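PDB 4GB7: 6-aminohexanoate-dimer hydrolase from Bacillus anthracis, which probably hydrolyses amide bonds such as that of the 6-aminohexanoate linear dimer, as a serine hydrolase of the beta-lactamase family. Local coordinates for residues 404-407 with 408-411; 380-384 with 385-389; 92-95 with 96-99. All coordinates share one frame; numbering follows the deposited sequence. Where two conformers were deposited one is given.

Contact 1 (404-407 with 408-411); sequences SVYS and NMYI
The carbonyl oxygen of S404 takes two N-H groups of N408, the backbone N at 3.1 Å and the side-chain ND2 at 3.0 Å, which come in from opposite faces of its carbonyl plane. The asparagine amide folds back over the preceding turn and places ND2 36° out of that plane, adding a side-chain bond to the ordinary i to i+4 one. The next two backbone bonds of the helix follow, M409 N to V405 O at 2.8 Å and Y410 N to Y406 O.

Y406 O does a second thing, lying over one face of the Y410 ring, 3.1 Å above its plane and toward the rim. Y410 CZ also packs on Y406 CB at 4.0 Å. Beside this pair, selenomethionine M409 runs alongside Y406, the two pointing the same way. Its CG is anti to the backbone N (chi1 177°), and a bend at chi3 brings CE to 3.8 Å from Y406 CD1; SE lies obliquely to the ring, a Met-aromatic contact.

Further out, Y410 OH and H391 ND1 are hydrogen-bonded, and H391 also meets the Y406 ring, while S407 OG bonds back to H403 O. Helix 402-417 rests Y406, M409 and Y410 on strand 110-117 of the antiparallel sheet, consistent with the C-terminal helix of the beta-lactamase fold, and V405 and M409 on helix 101-107 and strand 90-92.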
loop_
_atom_site.group_PDB
_atom_site.type_symbol
_atom_site.label_atom_id
_atom_site.label_comp_id
_atom_site.label_asym_id
_atom_site.label_seq_id
_atom_site.Cartn_x
_atom_site.Cartn_y
_atom_site.Cartn_z
ATOM N N SER A 404 -14.027 -2.495 -9.695
ATOM C CA SER A 404 -14.147 -2.122 -11.099
ATOM C C SER A 404 -14.890 -0.772 -11.332
ATOM O O SER A 404 -14.590 -0.037 -12.264
ATOM C CB SER A 404 -14.870 -3.223 -11.881
ATOM O OG SER A 404 -15.007 -2.888 -13.251
ATOM N N VAL A 405 -15.908 -0.507 -10.533
ATOM C CA VAL A 405 -16.557 0.797 -10.582
ATOM C C VAL A 405 -15.547 1.930 -10.332
ATOM O O VAL A 405 -15.460 2.885 -11.118
ATOM C CB VAL A 405 -17.735 0.908 -9.600
ATOM C CG1 VAL A 405 -18.276 2.339 -9.525
ATOM C CG2 VAL A 405 -18.849 -0.077 -10.018
ATOM N N TYR A 406 -14.747 1.800 -9.285
ATOM C CA TYR A 406 -13.722 2.768 -9.001
ATOM C C TYR A 406 -12.675 2.870 -10.100
ATOM O O TYR A 406 -12.301 3.974 -10.495
ATOM C CB TYR A 406 -13.066 2.421 -7.670
ATOM C CG TYR A 406 -13.832 2.695 -6.384
ATOM C CD1 TYR A 406 -14.983 3.489 -6.351
ATOM C CD2 TYR A 406 -13.381 2.152 -5.187
ATOM C CE1 TYR A 406 -15.586 3.771 -5.165
ATOM C CE2 TYR A 406 -13.978 2.420 -3.992
ATOM C CZ TYR A 406 -15.103 3.217 -3.990
ATOM O OH TYR A 406 -15.697 3.511 -2.799
ATOM N N SER A 407 -12.207 1.727 -10.612
ATOM C CA SER A 407 -11.167 1.763 -11.624
ATOM C C SER A 407 -11.609 2.525 -12.865
ATOM O O SER A 407 -10.858 3.314 -13.425
ATOM C CB SER A 407 -10.738 0.340 -12.004
ATOM O OG SER A 407 -10.147 -0.293 -10.889
ATOM N N ASN A 408 -12.866 2.295 -13.266
ATOM C CA ASN A 408 -13.430 2.978 -14.401
ATOM C C ASN A 408 -13.724 4.450 -14.072
ATOM O O ASN A 408 -13.525 5.322 -14.919
ATOM C CB ASN A 408 -14.703 2.270 -14.857
ATOM C CG ASN A 408 -14.388 1.080 -15.760
ATOM O OD1 ASN A 408 -14.001 1.292 -16.928
ATOM N ND2 ASN A 408 -14.498 -0.168 -15.215
HETATM N N MSE A 409 -14.187 4.732 -12.865
HETATM C CA MSE A 409 -14.460 6.113 -12.411
HETATM C C MSE A 409 -13.187 6.961 -12.466
HETATM O O MSE A 409 -13.210 8.147 -12.839
HETATM C CB MSE A 409 -14.970 6.050 -10.978
HETATM C CG MSE A 409 -15.252 7.345 -10.277
HETATM SE SE MSE A 409 -15.739 6.793 -8.482
HETATM C CE MSE A 409 -13.990 6.861 -7.694
ATOM N N TYR A 410 -12.039 6.352 -12.144
ATOM C CA TYR A 410 -10.796 7.137 -12.187
ATOM C C TYR A 410 -10.452 7.593 -13.619
ATOM O O TYR A 410 -9.936 8.686 -13.840
ATOM C CB TYR A 410 -9.649 6.336 -11.634
ATOM C CG TYR A 410 -9.760 5.896 -10.192
ATOM C CD1 TYR A 410 -10.599 6.498 -9.282
ATOM C CD2 TYR A 410 -9.034 4.833 -9.761
ATOM C CE1 TYR A 410 -10.684 6.024 -7.974
ATOM C CE2 TYR A 410 -9.100 4.379 -8.477
ATOM C CZ TYR A 410 -9.957 4.968 -7.573
ATOM O OH TYR A 410 -9.994 4.467 -6.268
ATOM N N ILE A 411 -10.728 6.738 -14.592
ATOM C CA ILE A 411 -10.587 7.089 -15.999
ATOM C C ILE A 411 -11.549 8.212 -16.396
ATOM O O ILE A 411 -11.144 9.210 -17.021
ATOM C CB ILE A 411 -10.751 5.854 -16.921
ATOM C CG1 ILE A 411 -9.708 4.768 -16.602
ATOM C CG2 ILE A 411 -10.640 6.326 -18.386
ATOM C CD1 ILE A 411 -9.900 3.436 -17.315
#

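Contact 2 (380-384 with 385-389); sequences YIDPK and AKMVI
D382 OD1 is gripped by two backbone N-H groups of the turn that follows it: A385 N at 2.9 Å, almost straight, and K384 N, a weak, bent bond. A385 N comes from well above the carboxylate plane, 60° out of it. With CG anti to the backbone N (chi1 174°), the carboxylate reaches forward over the chain reversal, and OD2 comes to 3.5 Å from A385 CB. OD2 has its own partner in Q366 NE2, so both carboxylate oxygens are held.

Behind the turn the strands pair antiparallel. D382 and M387 form a hydrogen-bonded pair, D382 N to M387 O at 2.8 Å and M387 N to D382 O at 3.0 Å; Y380 and I389 form the next one, with I381 and V388 as the non-hydrogen-bonded pair between them. A G1 beta bulge sets K386 and M387 together opposite D382, K386 at its first position with positive phi (55°).

Y380, D382, M387 and I389 share one face of the sheet. There the CE of selenomethionine M387 meets the edge of the Y380 ring, 3.7 Å from CE2, and lies 4.1 Å from D382 CB, touching both the tyrosine and the aspartate. The Y380 hydroxyl bonds to N364, and in the conformer given K386 NZ bonds to N118.

The hairpin belongs to the five-stranded antiparallel sheet, between strands 369-373 and 110-117, consistent with the helix-flanked sheet of the beta-lactamase family. Helix 402-417 covers the D382 and M387 face through A414 and Y410, while helix 307-318 packs on I381 and V388 from the other.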
loop_
_atom_site.group_PDB
_atom_site.type_symbol
_atom_site.label_atom_id
_atom_site.label_comp_id
_atom_site.label_asym_id
_atom_site.label_seq_id
_atom_site.Cartn_x
_atom_site.Cartn_y
_atom_site.Cartn_z
ATOM N N TYR A 380 -3.362 5.694 -6.924
ATOM C CA TYR A 380 -3.540 5.511 -8.393
ATOM C C TYR A 380 -2.849 6.685 -9.121
ATOM O O TYR A 380 -3.120 7.869 -8.840
ATOM C CB TYR A 380 -5.029 5.490 -8.709
ATOM C CG TYR A 380 -5.409 5.436 -10.182
ATOM C CD1 TYR A 380 -5.607 4.215 -10.849
ATOM C CD2 TYR A 380 -5.618 6.592 -10.912
ATOM C CE1 TYR A 380 -5.976 4.162 -12.191
ATOM C CE2 TYR A 380 -5.983 6.553 -12.250
ATOM C CZ TYR A 380 -6.191 5.329 -12.880
ATOM O OH TYR A 380 -6.577 5.273 -14.199
ATOM N N ILE A 381 -1.949 6.361 -10.051
ATOM C CA ILE A 381 -1.188 7.369 -10.759
ATOM C C ILE A 381 -1.462 7.209 -12.238
ATOM O O ILE A 381 -1.220 6.121 -12.807
ATOM C CB ILE A 381 0.326 7.227 -10.472
ATOM C CG1 ILE A 381 0.548 7.267 -8.910
ATOM C CG2 ILE A 381 1.096 8.289 -11.257
ATOM C CD1 ILE A 381 1.955 7.042 -8.517
ATOM N N ASP A 382 -1.895 8.285 -12.862
ATOM C CA ASP A 382 -2.235 8.326 -14.295
ATOM C C ASP A 382 -1.270 9.274 -14.987
ATOM O O ASP A 382 -1.388 10.456 -14.915
ATOM C CB ASP A 382 -3.687 8.803 -14.445
ATOM C CG ASP A 382 -4.122 9.034 -15.881
ATOM O OD1 ASP A 382 -3.265 9.037 -16.771
ATOM O OD2 ASP A 382 -5.366 9.149 -16.132
ATOM N N PRO A 383 -0.231 8.721 -15.637
ATOM C CA PRO A 383 0.741 9.577 -16.286
ATOM C C PRO A 383 0.239 10.243 -17.580
ATOM O O PRO A 383 0.845 11.226 -18.020
ATOM C CB PRO A 383 1.890 8.644 -16.560
ATOM C CG PRO A 383 1.383 7.292 -16.410
ATOM C CD PRO A 383 0.007 7.303 -15.858
ATOM N N LYS A 384 -0.866 9.751 -18.168
ATOM C CA LYS A 384 -1.376 10.356 -19.395
ATOM C C LYS A 384 -2.072 11.688 -19.044
ATOM O O LYS A 384 -1.852 12.701 -19.725
ATOM C CB LYS A 384 -2.354 9.432 -20.129
ATOM C CG LYS A 384 -2.798 9.940 -21.492
ATOM C CD LYS A 384 -3.644 8.929 -22.240
ATOM C CE LYS A 384 -3.895 9.340 -23.676
ATOM N NZ LYS A 384 -5.168 10.098 -23.711
ATOM N N ALA A 385 -2.944 11.641 -18.035
ATOM C CA ALA A 385 -3.673 12.816 -17.570
ATOM C C ALA A 385 -2.972 13.594 -16.481
ATOM O O ALA A 385 -3.493 14.621 -16.010
ATOM C CB ALA A 385 -5.085 12.465 -17.152
ATOM N N LYS A 386 -1.796 13.129 -16.075
ATOM C CA LYS A 386 -1.036 13.772 -15.020
ATOM C C LYS A 386 -1.897 13.911 -13.749
ATOM O O LYS A 386 -2.049 14.996 -13.217
ATOM C CB LYS A 386 -0.498 15.118 -15.551
ATOM C CG LYS A 386 0.473 14.942 -16.718
ATOM C CD LYS A 386 0.323 16.020 -17.792
ATOM C CE LYS A 386 -0.960 15.894 -18.632
ATOM N NZ LYS A 386 -1.848 17.105 -18.542
HETATM N N MSE A 387 -2.501 12.800 -13.315
HETATM C CA MSE A 387 -3.429 12.779 -12.205
HETATM C C MSE A 387 -3.011 11.759 -11.170
HETATM O O MSE A 387 -2.487 10.680 -11.497
HETATM C CB MSE A 387 -4.842 12.479 -12.709
HETATM C CG MSE A 387 -5.866 12.543 -11.662
HETATM SE SE MSE A 387 -7.634 11.943 -12.261
HETATM C CE MSE A 387 -6.992 10.086 -12.477
ATOM N N VAL A 388 -3.139 12.157 -9.914
ATOM C CA VAL A 388 -2.965 11.265 -8.758
ATOM C C VAL A 388 -4.306 11.182 -8.024
ATOM O O VAL A 388 -4.927 12.216 -7.732
ATOM C CB VAL A 388 -1.901 11.797 -7.804
ATOM C CG1 VAL A 388 -1.776 10.939 -6.527
ATOM C CG2 VAL A 388 -0.568 11.929 -8.519
ATOM N N ILE A 389 -4.709 9.961 -7.658
ATOM C CA ILE A 389 -5.846 9.761 -6.770
ATOM C C ILE A 389 -5.396 8.954 -5.560
ATOM O O ILE A 389 -4.717 7.932 -5.693
ATOM C CB ILE A 389 -7.026 9.115 -7.470
ATOM C CG1 ILE A 389 -7.579 10.073 -8.571
ATOM C CG2 ILE A 389 -8.104 8.636 -6.507
ATOM C CD1 ILE A 389 -8.801 9.534 -9.280
#

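Contact 3 (92-95 with 96-99); sequences QRRF and GSAT
R93 N gives its hydrogen to S97 O at 2.8 Å, and S97 N gives its own to R94 O at 3.0 Å. The second bond closes a type II beta turn from R94 to S97; its donor stands 40° out of the carbonyl plane. G96 occupies the turn position with positive phi (86°), where a CB would run into the carbonyl oxygen of F95.

A water ties the outside of this turn together. It accepts from R94 NE at 2.9 Å, lying in the guanidinium plane at its edge, donates to F95 O at 2.8 Å, and, in the conformer of S97 given, also bonds to its OG. R94 gets there with CG lodged between its backbone N and carbonyl carbon (chi1 75°), after which the chain runs extended over S97.

R93 sends its side chain along a different course. Extended from CG to NE, it crosses T99 at a slant, and T99 CG2 lies over one face of its guanidinium, 3.6 Å above the plane and toward the rim. NH2 is 3.5 Å from T99 OG1. Just below the turn Q92 and A98 form a non-hydrogen-bonded antiparallel pair.

The whole is a tight surface hairpin between strands 90-92 and 97-100, which make a small sheet of their own. T99 pairs with V91 through the backbone, Q92 NE2 makes a weak hydrogen bond to D412, and R93 and T99 both lie on L104 of helix 101-107.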
loop_
_atom_site.group_PDB
_atom_site.type_symbol
_atom_site.label_atom_id
_atom_site.label_comp_id
_atom_site.label_asym_id
_atom_site.label_seq_id
_atom_site.Cartn_x
_atom_site.Cartn_y
_atom_site.Cartn_z
ATOM N N GLN A 92 -20.354 6.023 -13.584
ATOM C CA GLN A 92 -21.097 4.914 -14.175
ATOM C C GLN A 92 -20.921 3.656 -13.306
ATOM O O GLN A 92 -19.849 3.047 -13.307
ATOM C CB GLN A 92 -20.708 4.678 -15.622
ATOM C CG GLN A 92 -21.024 5.876 -16.513
ATOM C CD GLN A 92 -20.575 5.684 -17.949
ATOM O OE1 GLN A 92 -21.277 5.040 -18.728
ATOM N NE2 GLN A 92 -19.380 6.249 -18.317
ATOM N N ARG A 93 -21.967 3.245 -12.587
ATOM C CA ARG A 93 -21.885 1.946 -11.891
ATOM C C ARG A 93 -21.683 0.864 -12.996
ATOM O O ARG A 93 -20.854 -0.037 -12.913
ATOM C CB ARG A 93 -23.191 1.598 -11.186
ATOM C CG ARG A 93 -23.573 2.473 -10.051
ATOM C CD ARG A 93 -24.670 1.793 -9.282
ATOM N NE ARG A 93 -25.138 2.665 -8.230
ATOM C CZ ARG A 93 -24.602 2.715 -7.012
ATOM N NH1 ARG A 93 -23.567 1.917 -6.680
ATOM N NH2 ARG A 93 -25.112 3.561 -6.124
ATOM N N ARG A 94 -22.452 1.032 -14.065
ATOM C CA ARG A 94 -22.343 0.294 -15.288
ATOM C C ARG A 94 -22.947 1.236 -16.378
ATOM O O ARG A 94 -23.536 2.306 -16.061
ATOM C CB ARG A 94 -23.037 -1.066 -15.160
ATOM C CG ARG A 94 -24.530 -0.951 -15.209
ATOM C CD ARG A 94 -25.220 -2.209 -14.732
ATOM N NE ARG A 94 -26.664 -1.994 -14.697
ATOM C CZ ARG A 94 -27.510 -2.792 -14.057
ATOM N NH1 ARG A 94 -27.062 -3.870 -13.425
ATOM N NH2 ARG A 94 -28.802 -2.529 -14.058
ATOM N N PHE A 95 -22.832 0.861 -17.645
ATOM C CA PHE A 95 -23.343 1.716 -18.685
ATOM C C PHE A 95 -24.825 1.833 -18.462
ATOM O O PHE A 95 -25.511 0.833 -18.240
ATOM C CB PHE A 95 -23.087 1.184 -20.111
ATOM C CG PHE A 95 -23.338 2.237 -21.136
ATOM C CD1 PHE A 95 -22.373 3.200 -21.391
ATOM C CD2 PHE A 95 -24.615 2.396 -21.706
ATOM C CE1 PHE A 95 -22.629 4.250 -22.237
ATOM C CE2 PHE A 95 -24.876 3.433 -22.587
ATOM C CZ PHE A 95 -23.876 4.384 -22.838
ATOM N N GLY A 96 -25.301 3.068 -18.463
ATOM C CA GLY A 96 -26.715 3.334 -18.302
ATOM C C GLY A 96 -27.225 3.429 -16.865
ATOM O O GLY A 96 -28.444 3.577 -16.624
ATOM N N SER A 97 -26.312 3.362 -15.905
ATOM C CA SER A 97 -26.649 3.485 -14.482
ATOM C C SER A 97 -25.627 4.366 -13.785
ATOM O O SER A 97 -24.639 3.893 -13.261
ATOM C CB SER A 97 -26.722 2.107 -13.823
ATOM O OG SER A 97 -27.853 1.379 -14.257
ATOM N N ALA A 98 -25.881 5.649 -13.811
ATOM C CA ALA A 98 -24.986 6.659 -13.220
ATOM C C ALA A 98 -25.390 6.903 -11.787
ATOM O O ALA A 98 -26.580 6.760 -11.413
ATOM C CB ALA A 98 -25.054 7.960 -13.992
ATOM N N THR A 99 -24.426 7.306 -10.984
ATOM C CA THR A 99 -24.711 7.676 -9.621
ATOM C C THR A 99 -23.713 8.760 -9.198
ATOM O O THR A 99 -22.556 8.747 -9.645
ATOM C CB THR A 99 -24.703 6.421 -8.718
ATOM O OG1 THR A 99 -25.365 6.731 -7.499
ATOM C CG2 THR A 99 -23.298 5.939 -8.459
HETATM O O HOH W 1 -27.573 0.066 -16.482
#

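How the contacts relate
From the N terminus, contact 3 comes first, reversing the chain between strands 90-92 and 97-100 just ahead of helix 101-107. Much later, contact 2 closes the hairpin of strands 377-382 and 387-393, and contact 1, which closes no loop, follows within helix 402-417. The three are in series; none nests in or crosses another. Contact 1 touches both others: Y410 lies against I389 and Y380 of contact 2, its CD1 3.5 Å from I389 CD1, whereas V405 reaches R93 and Q92 of contact 3. Contacts 2 and 3 are about 13 Å apart at their nearest atoms; it is helix 402-417, touching both, that joins the large sheet to the small hairpin.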